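Local coordinates for uncharacterized protein (Parabacteroides distasonis, PDB 3LM3) that is of unknown function but is probably a glycoside hydrolase or carbohydrate deacetylase, at residues 183-188 and 366-371; 190-195 and 200-205; 338-343 and 442-447. All coordinates share one frame; numbering follows the deposited sequence.

Overall arrangement
All three contacts lie on one side of the molecule, where the loops after the parallel strand 168-172 meet the four-stranded antiparallel sheet 341-346, 357-363, 367-374 and 383-389. Contact 2 is nested along the chain inside the long loop closed by contact 1, their centres about 11 Å apart; contact 3 opens after contact 2 has closed, and its segments alternate with those of contact 1, about 13 Å from it between centres. Contact 1 joins the loop region after strand 168-172, in what is probably the catalytic part, to the sheet; contact 2 shapes that loop region; contact 3 fastens the end of helix 434-443 to the sheet's first strand.

Contact 1 (183-188 and 366-371); sequences GADGSP and EFRLAL
Arg368 and Asp185 meet in a salt bridge. NH1 and NH2 of Arg368 both point end-on at a single oxygen, Asp185 OD1, and the NH2 to OD1 distance is 3.0 Å. OD1 lies near the guanidinium plane, yet both nitrogens meet it from the same face of the carboxylate, whose plane is turned 60° from that of the guanidinium. A weak third bond runs from Arg368 NH2 to Asp185 OD2. The carboxylate is also bound by Asn416 and Gln417, and Arg368 NH2 has a second salt bridge, to Asp386 on strand 383-389.

The backbone supplies another acceptor: Arg368 NH1 donates to Ser187 O at 2.9 Å, again close to the guanidinium plane.

Packing completes the grip. Gly186 CA sits 3.4 Å above the centre of the guanidinium, and glycine suits its backbone angles because a CB would jam against the carbonyl of Asp185. The arginine chain, extended from CG to NE, carries the charge from strand 367-374 across to the loop.

A leucine in place of Arg368 would probably leave Asp185 and Asp386 without their shared cation and Ser187 O without this donor. Buried with one acid from the loop and one from the neighbouring strand, the guanidinium is likely to stay charged, its single positive charge shared between them while Asn416 and Gln417 also donate to Asp185.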
ATOM      1  N   GLY A 183     -11.856   7.448   1.417  1.00 18.54           N
ATOM      2  CA  GLY A 183     -10.740   8.120   2.053  1.00 17.13           C
ATOM      3  C   GLY A 183     -10.081   7.244   3.083  1.00 14.41           C
ATOM      4  O   GLY A 183     -10.757   6.702   3.929  1.00 12.80           O
ATOM      5  N   ALA A 184      -8.755   7.137   3.005  1.00 11.51           N
ATOM      6  CA  ALA A 184      -7.955   6.605   4.085  1.00 12.09           C
ATOM      7  C   ALA A 184      -6.658   7.375   4.193  1.00 10.00           C
ATOM      8  O   ALA A 184      -5.638   6.790   4.493  1.00 10.54           O
ATOM      9  CB  ALA A 184      -7.641   5.126   3.827  1.00 15.02           C
ATOM     10  N   ASP A 185      -6.685   8.688   3.994  1.00  8.51           N
ATOM     11  CA  ASP A 185      -5.469   9.477   4.152  1.00  8.19           C
ATOM     12  C   ASP A 185      -5.215   9.719   5.649  1.00  9.28           C
ATOM     13  O   ASP A 185      -6.105   9.564   6.477  1.00 11.07           O
ATOM     14  CB  ASP A 185      -5.526  10.841   3.411  1.00  8.53           C
ATOM     15  CG  ASP A 185      -4.148  11.493   3.218  1.00  8.57           C
ATOM     16  OD1 ASP A 185      -3.077  10.836   3.395  1.00  8.32           O
ATOM     17  OD2 ASP A 185      -4.126  12.694   2.820  1.00 10.98           O
ATOM     18  N   GLY A 186      -3.986  10.087   5.975  1.00  8.22           N
ATOM     19  CA  GLY A 186      -3.601  10.507   7.308  1.00  8.02           C
ATOM     20  C   GLY A 186      -2.554   9.668   7.991  1.00  7.81           C
ATOM     21  O   GLY A 186      -1.969  10.104   9.007  1.00  8.32           O
ATOM     22  N   SER A 187      -2.347   8.448   7.510  1.00  7.71           N
ATOM     23  CA  SER A 187      -1.434   7.500   8.143  1.00  6.88           C
ATOM     24  C   SER A 187       0.013   7.715   7.734  1.00  6.50           C
ATOM     25  O   SER A 187       0.292   8.425   6.761  1.00  7.47           O
ATOM     26  CB  SER A 187      -1.848   6.081   7.804  1.00  7.16           C
ATOM     27  OG  SER A 187      -1.432   5.677   6.484  1.00  8.93           O
ATOM     28  N   PRO A 188       0.952   7.061   8.428  1.00  7.18           N
ATOM     29  CA  PRO A 188       2.281   6.874   7.841  1.00  7.20           C
ATOM     30  C   PRO A 188       2.210   5.996   6.614  1.00  7.33           C
ATOM     31  O   PRO A 188       1.298   5.187   6.472  1.00  7.77           O
ATOM     32  CB  PRO A 188       3.086   6.144   8.945  1.00  7.94           C
ATOM     33  CG  PRO A 188       2.296   6.425  10.226  1.00  7.53           C
ATOM     34  CD  PRO A 188       0.855   6.427   9.766  1.00  7.51           C
ATOM     35  N   GLU A 366       3.851  10.148  16.854  1.00  8.08           N
ATOM     36  CA  GLU A 366       2.983  11.219  17.314  1.00  8.75           C
ATOM     37  C   GLU A 366       2.422  12.136  16.232  1.00  9.57           C
ATOM     38  O   GLU A 366       1.432  12.798  16.489  1.00  9.12           O
ATOM     39  CB  GLU A 366       3.653  12.003  18.425  1.00 10.88           C
ATOM     40  CG  GLU A 366       3.704  11.196  19.727  1.00 12.21           C
ATOM     41  CD  GLU A 366       4.254  11.998  20.902  1.00 18.20           C
ATOM     42  OE1 GLU A 366       5.459  12.304  20.902  1.00 17.98           O
ATOM     43  OE2 GLU A 366       3.454  12.310  21.800  1.00 26.57           O
ATOM     44  N   PHE A 367       3.044  12.179  15.053  1.00  7.65           N
ATOM     45  CA  PHE A 367       2.507  12.961  13.941  1.00  8.09           C
ATOM     46  C   PHE A 367       3.186  12.598  12.625  1.00  6.64           C
ATOM     47  O   PHE A 367       4.260  11.983  12.605  1.00  8.61           O
ATOM     48  CB  PHE A 367       2.650  14.468  14.182  1.00  7.40           C
ATOM     49  CG  PHE A 367       4.078  14.963  14.265  1.00  7.28           C
ATOM     50  CD1 PHE A 367       4.747  15.009  15.482  1.00  9.30           C
ATOM     51  CD2 PHE A 367       4.748  15.411  13.134  1.00  8.98           C
ATOM     52  CE1 PHE A 367       6.060  15.497  15.563  1.00  9.93           C
ATOM     53  CE2 PHE A 367       6.066  15.877  13.206  1.00  8.39           C
ATOM     54  CZ  PHE A 367       6.718  15.915  14.433  1.00  9.01           C
ATOM     55  N   ARG A 368       2.537  13.009  11.542  1.00  7.25           N
ATOM     56  CA  ARG A 368       3.248  13.162  10.278  1.00  6.93           C
ATOM     57  C   ARG A 368       3.225  14.617   9.867  1.00  7.72           C
ATOM     58  O   ARG A 368       2.314  15.376  10.231  1.00  7.45           O
ATOM     59  CB  ARG A 368       2.674  12.249   9.177  1.00  6.90           C
ATOM     60  CG  ARG A 368       1.289  12.640   8.683  1.00  6.26           C
ATOM     61  CD  ARG A 368       0.779  11.800   7.540  1.00  6.61           C
ATOM     62  NE  ARG A 368      -0.234  12.523   6.791  1.00  7.08           N
ATOM     63  CZ  ARG A 368      -0.906  12.052   5.758  1.00  5.98           C
ATOM     64  NH1 ARG A 368      -0.798  10.778   5.390  1.00  6.99           N
ATOM     65  NH2 ARG A 368      -1.709  12.846   5.086  1.00  7.35           N
ATOM     66  N   LEU A 369       4.215  14.973   9.068  1.00  7.19           N
ATOM     67  CA  LEU A 369       4.439  16.338   8.622  1.00  6.84           C
ATOM     68  C   LEU A 369       5.026  16.313   7.217  1.00  6.56           C
ATOM     69  O   LEU A 369       5.997  15.623   6.983  1.00  7.18           O
ATOM     70  CB  LEU A 369       5.424  17.048   9.549  1.00  8.38           C
ATOM     71  CG  LEU A 369       5.958  18.429   9.164  1.00  6.92           C
ATOM     72  CD1 LEU A 369       4.861  19.501   9.304  1.00  8.16           C
ATOM     73  CD2 LEU A 369       7.161  18.821  10.062  1.00  8.66           C
ATOM     74  N   ALA A 370       4.451  17.126   6.325  1.00  6.98           N
ATOM     75  CA  ALA A 370       5.005  17.331   4.974  1.00  7.08           C
ATOM     76  C   ALA A 370       5.287  18.804   4.717  1.00  7.15           C
ATOM     77  O   ALA A 370       4.430  19.666   4.973  1.00  6.66           O
ATOM     78  CB  ALA A 370       4.025  16.850   3.917  1.00  7.14           C
ATOM     79  N   LEU A 371       6.465  19.068   4.163  1.00  7.47           N
ATOM     80  CA  LEU A 371       6.890  20.400   3.773  1.00  8.68           C
ATOM     81  C   LEU A 371       7.085  20.385   2.253  1.00  8.29           C
ATOM     82  O   LEU A 371       7.648  19.418   1.703  1.00  9.06           O
ATOM     83  CB  LEU A 371       8.215  20.748   4.455  1.00  9.84           C
ATOM     84  CG  LEU A 371       8.230  20.699   5.978  1.00 10.71           C
ATOM     85  CD1 LEU A 371       9.659  20.988   6.493  1.00 13.68           C
ATOM     86  CD2 LEU A 371       7.227  21.669   6.556  1.00 15.58           C
TER

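Contact 2 (190-195 and 200-205); sequences YPFYPS and CKPAQG
Two backbone hydrogen bonds hold these segments together. Ala203 N donates to Tyr193 O at 2.9 Å, with an N-H...O angle of 166°, and Ser195 N donates to Lys201 O at 2.8 Å. They flank Pro194 and Pro202, an antiparallel non-hydrogen-bonded pair whose side chains diverge. Proline suits both places: it has no N-H to offer, and here none is used. The alpha carbons serve instead, Pro202 CA lying 3.4 Å from Tyr193 O and Pro194 CA making a like CA-H...O contact with Lys201 O.

Around this single bridge the side chains close in. The Phe192 ring meets the turn obliquely, with CD2 3.9 Å from Pro202 CA and CE2 and CZ near the carbonyl group of Cys200. Its CG stands between the backbone N and the carbonyl carbon (chi1 62°), which swings the ring onto the facing segment. The aliphatic part of Lys201 runs extended alongside Ser195, its CG 3.9 Å from Ser195 CB. The small methyl of Ala203 fits close to Pro194 O, at 3.5 Å from CB.

Farther out, polar partners fix the ends of these groups. Lys201 NZ forms a salt bridge with Glu197 in the connecting turn, while Ser195 OG bonds to Asp208. Within segment 200-205, Gln204 NE2 donates to Pro202 O, tying down the exit of the turn.

Cys200 and Lys201 turn a corner; the other segment runs beside strand 213-216, Phe192 sharing a backbone bond with Asn214. Helix 322-332 packs on Pro191 and Tyr193, whereas Trp339 lies against Phe192, ahead of strand 341-346.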
ATOM      1  N   TYR A 190       5.003   4.139   5.711  1.00  6.83           N
ATOM      2  CA  TYR A 190       5.856   2.996   6.035  1.00  6.52           C
ATOM      3  C   TYR A 190       5.245   2.261   7.218  1.00  7.51           C
ATOM      4  O   TYR A 190       4.216   2.700   7.788  1.00  7.69           O
ATOM      5  CB  TYR A 190       7.304   3.440   6.286  1.00  7.26           C
ATOM      6  CG  TYR A 190       8.289   3.252   5.122  1.00  6.49           C
ATOM      7  CD1 TYR A 190       7.874   3.262   3.786  1.00  6.84           C
ATOM      8  CD2 TYR A 190       9.647   3.127   5.392  1.00  7.04           C
ATOM      9  CE1 TYR A 190       8.783   3.092   2.760  1.00  5.58           C
ATOM     10  CE2 TYR A 190      10.573   2.958   4.370  1.00  7.45           C
ATOM     11  CZ  TYR A 190      10.137   2.961   3.050  1.00  7.46           C
ATOM     12  OH  TYR A 190      11.070   2.886   2.025  1.00  6.79           O
ATOM     13  N   PRO A 191       5.827   1.109   7.582  1.00  6.26           N
ATOM     14  CA  PRO A 191       5.091   0.206   8.470  1.00  6.29           C
ATOM     15  C   PRO A 191       4.951   0.748   9.876  1.00  6.85           C
ATOM     16  O   PRO A 191       5.827   1.455  10.387  1.00  6.69           O
ATOM     17  CB  PRO A 191       5.940  -1.056   8.472  1.00  7.41           C
ATOM     18  CG  PRO A 191       6.608  -1.000   7.106  1.00  7.36           C
ATOM     19  CD  PRO A 191       6.981   0.440   6.943  1.00  6.73           C
ATOM     20  N   PHE A 192       3.819   0.429  10.504  1.00  7.04           N
ATOM     21  CA  PHE A 192       3.557   0.827  11.884  1.00  7.27           C
ATOM     22  C   PHE A 192       2.584  -0.143  12.533  1.00  6.97           C
ATOM     23  O   PHE A 192       1.883  -0.873  11.836  1.00  6.39           O
ATOM     24  CB  PHE A 192       2.988   2.261  11.964  1.00  7.87           C
ATOM     25  CG  PHE A 192       1.645   2.443  11.259  1.00  6.88           C
ATOM     26  CD1 PHE A 192       1.589   2.592   9.890  1.00  7.70           C
ATOM     27  CD2 PHE A 192       0.447   2.465  11.975  1.00  8.16           C
ATOM     28  CE1 PHE A 192       0.384   2.763   9.237  1.00  8.13           C
ATOM     29  CE2 PHE A 192      -0.770   2.620  11.315  1.00  7.60           C
ATOM     30  CZ  PHE A 192      -0.804   2.753   9.953  1.00  7.41           C
ATOM     31  N   TYR A 193       2.551  -0.130  13.867  1.00  7.05           N
ATOM     32  CA  TYR A 193       1.522  -0.856  14.635  1.00  7.81           C
ATOM     33  C   TYR A 193       0.336   0.087  14.855  1.00  6.98           C
ATOM     34  O   TYR A 193       0.502   1.172  15.417  1.00  7.70           O
ATOM     35  CB  TYR A 193       2.097  -1.294  15.971  1.00  7.19           C
ATOM     36  CG  TYR A 193       3.220  -2.300  15.923  1.00  6.72           C
ATOM     37  CD1 TYR A 193       2.978  -3.634  15.674  1.00  7.63           C
ATOM     38  CD2 TYR A 193       4.513  -1.925  16.213  1.00  6.76           C
ATOM     39  CE1 TYR A 193       3.987  -4.558  15.705  1.00  7.28           C
ATOM     40  CE2 TYR A 193       5.555  -2.856  16.217  1.00  6.49           C
ATOM     41  CZ  TYR A 193       5.288  -4.167  16.002  1.00  6.66           C
ATOM     42  OH  TYR A 193       6.286  -5.146  16.002  1.00  7.88           O
ATOM     43  N   PRO A 194      -0.860  -0.304  14.397  1.00  7.26           N
ATOM     44  CA  PRO A 194      -2.012   0.577  14.516  1.00  8.19           C
ATOM     45  C   PRO A 194      -2.577   0.610  15.950  1.00  8.72           C
ATOM     46  O   PRO A 194      -2.371  -0.314  16.750  1.00  9.43           O
ATOM     47  CB  PRO A 194      -3.008  -0.037  13.549  1.00  8.95           C
ATOM     48  CG  PRO A 194      -2.685  -1.543  13.632  1.00 10.51           C
ATOM     49  CD  PRO A 194      -1.209  -1.590  13.752  1.00  7.46           C
ATOM     50  N   SER A 195      -3.271   1.697  16.227  1.00  7.62           N
ATOM     51  CA  SER A 195      -4.017   1.892  17.461  1.00  6.63           C
ATOM     52  C   SER A 195      -5.392   1.225  17.418  1.00  7.41           C
ATOM     53  O   SER A 195      -6.056   1.200  16.380  1.00  8.19           O
ATOM     54  CB  SER A 195      -4.244   3.388  17.619  1.00  8.03           C
ATOM     55  OG  SER A 195      -4.954   3.728  18.799  1.00  8.13           O
ATOM     56  N   CYS A 200      -5.399   4.003  10.859  1.00  7.94           N
ATOM     57  CA  CYS A 200      -4.416   4.934  10.308  1.00  8.46           C
ATOM     58  C   CYS A 200      -3.501   5.563  11.368  1.00  7.91           C
ATOM     59  O   CYS A 200      -2.513   6.254  11.024  1.00  8.56           O
ATOM     60  CB  CYS A 200      -5.125   6.074   9.600  1.00  8.57           C
ATOM     61  SG  CYS A 200      -5.865   5.609   8.016  1.00 11.53           S
ATOM     62  N   LYS A 201      -3.831   5.375  12.650  1.00  8.06           N
ATOM     63  CA  LYS A 201      -3.124   6.002  13.764  1.00  7.78           C
ATOM     64  C   LYS A 201      -2.117   5.020  14.359  1.00  7.67           C
ATOM     65  O   LYS A 201      -2.504   3.908  14.755  1.00  8.68           O
ATOM     66  CB  LYS A 201      -4.135   6.405  14.861  1.00  8.24           C
ATOM     67  CG  LYS A 201      -3.478   6.935  16.099  1.00  7.45           C
ATOM     68  CD  LYS A 201      -4.483   7.482  17.143  1.00  8.45           C
ATOM     69  CE  LYS A 201      -3.854   7.457  18.537  1.00 10.45           C
ATOM     70  NZ  LYS A 201      -4.561   8.454  19.423  1.00  9.18           N
ATOM     71  N   PRO A 202      -0.848   5.389  14.476  1.00  8.58           N
ATOM     72  CA  PRO A 202       0.041   4.551  15.280  1.00  7.85           C
ATOM     73  C   PRO A 202      -0.416   4.398  16.747  1.00  8.48           C
ATOM     74  O   PRO A 202      -0.819   5.370  17.380  1.00  8.84           O
ATOM     75  CB  PRO A 202       1.387   5.275  15.206  1.00  8.06           C
ATOM     76  CG  PRO A 202       1.314   6.078  13.899  1.00  7.67           C
ATOM     77  CD  PRO A 202      -0.137   6.516  13.861  1.00  8.64           C
ATOM     78  N   ALA A 203      -0.375   3.176  17.267  1.00  8.20           N
ATOM     79  CA  ALA A 203      -0.581   2.957  18.696  1.00  8.21           C
ATOM     80  C   ALA A 203       0.369   3.857  19.483  1.00  9.19           C
ATOM     81  O   ALA A 203       1.563   3.939  19.200  1.00  9.52           O
ATOM     82  CB  ALA A 203      -0.365   1.470  19.042  1.00  8.87           C
ATOM     83  N   GLN A 204      -0.169   4.531  20.491  1.00 11.11           N
ATOM     84  CA  GLN A 204       0.614   5.454  21.293  1.00 10.54           C
ATOM     85  C   GLN A 204       1.337   4.764  22.454  1.00 10.57           C
ATOM     86  O   GLN A 204       2.321   5.280  22.969  1.00 11.77           O
ATOM     87  CB  GLN A 204      -0.282   6.575  21.844  1.00  9.82           C
ATOM     88  CG  GLN A 204      -0.922   7.425  20.709  1.00 10.02           C
ATOM     89  CD  GLN A 204       0.104   8.123  19.851  1.00 10.12           C
ATOM     90  OE1 GLN A 204       0.796   9.027  20.316  1.00 11.71           O
ATOM     91  NE2 GLN A 204       0.222   7.698  18.594  1.00  9.09           N
ATOM     92  N   GLY A 205       0.854   3.601  22.842  1.00 11.05           N
ATOM     93  CA  GLY A 205       1.412   2.902  23.995  1.00 12.12           C
ATOM     94  C   GLY A 205       0.807   1.527  24.173  1.00 13.49           C
ATOM     95  O   GLY A 205       0.083   1.042  23.315  1.00 12.72           O
TER

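Contact 3 (338-343 and 442-447); sequences DWNYRF and KYYPEL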
ATOM      1  N   ASP A 338      10.169   2.903  18.073  1.00 10.70           N
ATOM      2  CA  ASP A 338      11.382   2.369  17.470  1.00 11.30           C
ATOM      3  C   ASP A 338      11.650   2.888  16.055  1.00 10.86           C
ATOM      4  O   ASP A 338      12.731   2.634  15.520  1.00 10.59           O
ATOM      5  CB  ASP A 338      11.329   0.833  17.418  1.00 10.41           C
ATOM      6  CG  ASP A 338      11.411   0.188  18.780  1.00 12.98           C
ATOM      7  OD1 ASP A 338      11.758   0.876  19.774  1.00 14.35           O
ATOM      8  OD2 ASP A 338      11.160  -1.044  18.849  1.00 14.50           O
ATOM      9  N   TRP A 339      10.685   3.588  15.453  1.00  9.00           N
ATOM     10  CA  TRP A 339      10.836   4.084  14.091  1.00  7.81           C
ATOM     11  C   TRP A 339      10.564   5.573  13.987  1.00  9.09           C
ATOM     12  O   TRP A 339       9.903   6.168  14.819  1.00  9.93           O
ATOM     13  CB  TRP A 339       9.935   3.333  13.102  1.00  8.73           C
ATOM     14  CG  TRP A 339       8.474   3.331  13.446  1.00  7.22           C
ATOM     15  CD1 TRP A 339       7.802   2.356  14.124  1.00  7.43           C
ATOM     16  CD2 TRP A 339       7.493   4.328  13.104  1.00  6.91           C
ATOM     17  NE1 TRP A 339       6.483   2.670  14.218  1.00  7.92           N
ATOM     18  CE2 TRP A 339       6.264   3.886  13.623  1.00  7.77           C
ATOM     19  CE3 TRP A 339       7.531   5.534  12.413  1.00  9.00           C
ATOM     20  CZ2 TRP A 339       5.096   4.621  13.491  1.00  8.13           C
ATOM     21  CZ3 TRP A 339       6.356   6.260  12.274  1.00  7.78           C
ATOM     22  CH2 TRP A 339       5.165   5.808  12.833  1.00  7.20           C
ATOM     23  N   ASN A 340      11.138   6.169  12.950  1.00  9.25           N
ATOM     24  CA  ASN A 340      11.007   7.582  12.680  1.00  9.95           C
ATOM     25  C   ASN A 340      11.407   7.713  11.219  1.00 10.27           C
ATOM     26  O   ASN A 340      12.568   7.526  10.890  1.00 12.68           O
ATOM     27  CB  ASN A 340      11.916   8.390  13.622  1.00 10.06           C
ATOM     28  CG  ASN A 340      11.734   9.876  13.499  1.00 13.23           C
ATOM     29  OD1 ASN A 340      11.370  10.386  12.466  1.00 14.27           O
ATOM     30  ND2 ASN A 340      11.993  10.587  14.604  1.00 21.43           N
ATOM     31  N   TYR A 341      10.436   7.930  10.334  1.00  7.23           N
ATOM     32  CA  TYR A 341      10.680   7.888   8.897  1.00  7.13           C
ATOM     33  C   TYR A 341      10.770   9.276   8.275  1.00  8.34           C
ATOM     34  O   TYR A 341      10.033  10.201   8.654  1.00  9.30           O
ATOM     35  CB  TYR A 341       9.587   7.131   8.179  1.00  7.95           C
ATOM     36  CG  TYR A 341       9.293   5.756   8.714  1.00  7.82           C
ATOM     37  CD1 TYR A 341      10.282   4.772   8.798  1.00  6.84           C
ATOM     38  CD2 TYR A 341       8.004   5.409   9.101  1.00  7.63           C
ATOM     39  CE1 TYR A 341       9.998   3.489   9.252  1.00  7.13           C
ATOM     40  CE2 TYR A 341       7.699   4.130   9.559  1.00  7.42           C
ATOM     41  CZ  TYR A 341       8.706   3.181   9.641  1.00  8.32           C
ATOM     42  OH  TYR A 341       8.408   1.891  10.052  1.00  6.88           O
ATOM     43  N   ARG A 342      11.705   9.407   7.351  1.00  7.85           N
ATOM     44  CA  ARG A 342      11.908  10.631   6.590  1.00  8.33           C
ATOM     45  C   ARG A 342      12.066  10.283   5.120  1.00  7.81           C
ATOM     46  O   ARG A 342      12.680   9.260   4.784  1.00  8.33           O
ATOM     47  CB  ARG A 342      13.166  11.353   7.056  1.00  9.03           C
ATOM     48  CG  ARG A 342      13.047  11.891   8.463  1.00 10.48           C
ATOM     49  CD  ARG A 342      14.364  12.435   8.973  1.00 12.63           C
ATOM     50  NE  ARG A 342      15.327  11.354   9.036  1.00 12.58           N
ATOM     51  CZ  ARG A 342      16.650  11.467   9.051  1.00 21.06           C
ATOM     52  NH1 ARG A 342      17.242  12.666   9.019  1.00 20.87           N
ATOM     53  NH2 ARG A 342      17.394  10.359   9.117  1.00 16.83           N
ATOM     54  N   PHE A 343      11.501  11.143   4.268  1.00  8.32           N
ATOM     55  CA  PHE A 343      11.675  11.075   2.830  1.00  8.07           C
ATOM     56  C   PHE A 343      11.903  12.449   2.255  1.00  7.46           C
ATOM     57  O   PHE A 343      11.365  13.425   2.777  1.00  7.60           O
ATOM     58  CB  PHE A 343      10.445  10.452   2.151  1.00  7.33           C
ATOM     59  CG  PHE A 343      10.127   9.086   2.655  1.00  8.11           C
ATOM     60  CD1 PHE A 343      10.817   7.983   2.187  1.00  7.29           C
ATOM     61  CD2 PHE A 343       9.157   8.897   3.622  1.00  9.57           C
ATOM     62  CE1 PHE A 343      10.571   6.723   2.715  1.00  7.08           C
ATOM     63  CE2 PHE A 343       8.898   7.606   4.138  1.00  8.19           C
ATOM     64  CZ  PHE A 343       9.601   6.531   3.665  1.00  7.59           C
ATOM     65  N   LYS A 442      10.255  18.704  19.445  1.00 20.40           N
ATOM     66  CA  LYS A 442      10.552  17.470  20.189  1.00 21.71           C
ATOM     67  C   LYS A 442      11.223  16.418  19.326  1.00 22.41           C
ATOM     68  O   LYS A 442      12.105  15.692  19.790  1.00 24.03           O
ATOM     69  CB  LYS A 442       9.253  16.892  20.759  1.00 20.90           C
ATOM     70  CG  LYS A 442       9.370  15.545  21.478  1.00 29.30           C
ATOM     71  CD  LYS A 442       8.026  15.130  22.051  1.00 32.78           C
ATOM     72  CE  LYS A 442       8.027  13.702  22.587  1.00 34.14           C
ATOM     73  NZ  LYS A 442       6.734  13.396  23.267  1.00 37.35           N
ATOM     74  N   TYR A 443      10.780  16.313  18.071  1.00 19.23           N
ATOM     75  CA  TYR A 443      11.368  15.367  17.148  1.00 16.97           C
ATOM     76  C   TYR A 443      12.393  15.967  16.195  1.00 15.47           C
ATOM     77  O   TYR A 443      13.414  15.331  15.917  1.00 19.84           O
ATOM     78  CB  TYR A 443      10.255  14.670  16.345  1.00 15.72           C
ATOM     79  CG  TYR A 443       9.431  13.699  17.128  1.00 15.04           C
ATOM     80  CD1 TYR A 443       8.369  14.120  17.888  1.00 10.27           C
ATOM     81  CD2 TYR A 443       9.708  12.322  17.093  1.00 15.22           C
ATOM     82  CE1 TYR A 443       7.614  13.244  18.616  1.00 16.94           C
ATOM     83  CE2 TYR A 443       8.956  11.432  17.808  1.00 15.51           C
ATOM     84  CZ  TYR A 443       7.904  11.882  18.581  1.00 13.46           C
ATOM     85  OH  TYR A 443       7.111  11.027  19.300  1.00 18.81           O
ATOM     86  N   TYR A 444      12.102  17.150  15.634  1.00 17.53           N
ATOM     87  CA  TYR A 444      12.900  17.751  14.559  1.00 17.80           C
ATOM     88  C   TYR A 444      13.159  19.242  14.877  1.00 22.71           C
ATOM     89  O   TYR A 444      12.639  20.142  14.197  1.00 21.32           O
ATOM     90  CB  TYR A 444      12.212  17.618  13.177  1.00 17.41           C
ATOM     91  CG  TYR A 444      11.581  16.254  12.935  1.00 15.09           C
ATOM     92  CD1 TYR A 444      12.366  15.116  12.826  1.00 14.93           C
ATOM     93  CD2 TYR A 444      10.200  16.116  12.852  1.00 12.09           C
ATOM     94  CE1 TYR A 444      11.784  13.850  12.627  1.00 12.44           C
ATOM     95  CE2 TYR A 444       9.606  14.840  12.643  1.00  9.90           C
ATOM     96  CZ  TYR A 444      10.404  13.736  12.554  1.00 11.99           C
ATOM     97  OH  TYR A 444       9.804  12.499  12.339  1.00  9.46           O
ATOM     98  N   PRO A 445      13.968  19.499  15.916  1.00 26.20           N
ATOM     99  CA  PRO A 445      14.219  20.891  16.330  1.00 29.15           C
ATOM    100  C   PRO A 445      14.826  21.747  15.214  1.00 30.22           C
ATOM    101  O   PRO A 445      14.579  22.956  15.157  1.00 33.66           O
ATOM    102  CB  PRO A 445      15.184  20.738  17.522  1.00 27.89           C
ATOM    103  CG  PRO A 445      15.865  19.422  17.306  1.00 29.42           C
ATOM    104  CD  PRO A 445      14.812  18.535  16.645  1.00 26.11           C
ATOM    105  N   GLU A 446      15.590  21.118  14.321  1.00 30.24           N
ATOM    106  CA  GLU A 446      16.208  21.808  13.193  1.00 29.27           C
ATOM    107  C   GLU A 446      15.218  22.481  12.223  1.00 28.57           C
ATOM    108  O   GLU A 446      15.584  23.396  11.481  1.00 27.72           O
ATOM    109  CB  GLU A 446      17.130  20.849  12.428  1.00 31.65           C
ATOM    110  CG  GLU A 446      16.431  19.783  11.556  1.00 35.34           C
ATOM    111  CD  GLU A 446      15.959  18.532  12.314  1.00 36.39           C
ATOM    112  OE1 GLU A 446      15.975  18.507  13.573  1.00 38.50           O
ATOM    113  OE2 GLU A 446      15.546  17.570  11.623  1.00 45.57           O
ATOM    114  N   LEU A 447      13.969  22.009  12.200  1.00 24.83           N
ATOM    115  CA  LEU A 447      12.950  22.599  11.336  1.00 21.95           C
ATOM    116  C   LEU A 447      12.421  23.943  11.838  1.00 21.62           C
ATOM    117  O   LEU A 447      11.746  24.661  11.095  1.00 21.79           O
ATOM    118  CB  LEU A 447      11.756  21.627  11.195  1.00 19.31           C
ATOM    119  CG  LEU A 447      12.048  20.292  10.524  1.00 19.47           C
ATOM    120  CD1 LEU A 447      10.727  19.528  10.390  1.00 13.06           C
ATOM    121  CD2 LEU A 447      12.697  20.516   9.200  1.00 17.58           C
TER
HETATM  122  O   HOH W   1      15.529  15.224  10.677  1.00 40.74           O
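Asn340 and Tyr443 are the residues whose CA atoms come nearest, 9.0 Å apart, and side chains alone bridge the gap between the lead-in to strand 341-346 and the end of helix 434-443. The central bond joins Tyr444 OH to Asn340 OD1 at 2.6 Å, the phenol donating. The two side chains come from opposite directions, and the amide and ring planes are 70° apart. OD1 lies at the edge of the tyrosine ring, in its plane, while the hydroxyl is tilted 29° from the carbonyl plane of the amide. Asn340 has CG anti to the backbone N (chi1 -174°), a torsion that extends the amide toward the helix end. Asparagine is apt here because its oxygen accepts from one tyrosine while its nitrogen lies against another: ND2 comes within 3.8 Å of Tyr443 CD2, at the edge of that ring.

Tyr443 also covers Tyr444, its CB 3.6 Å above the centre of that ring. Here the helix gives way to a short 3-10 segment, 445-447, in which Leu447 N bonds to Tyr444 O; the turn lies over the antiparallel sheet of the C-terminal part, with Leu447 on Leu369 and Leu371 and the Tyr444 ring against Phe362.

Tyr444 OH has a second partner, Asn364, while Tyr443 OH bonds to Glu366, which forms a salt bridge with Lys442. Nearer the solvent, Arg342 and Glu446 stay apart, Arg342 NH1 being 5.8 Å from Glu446 OE2. A water bridges them, donating to OE2 at 2.5 Å and accepting only weakly from NH1.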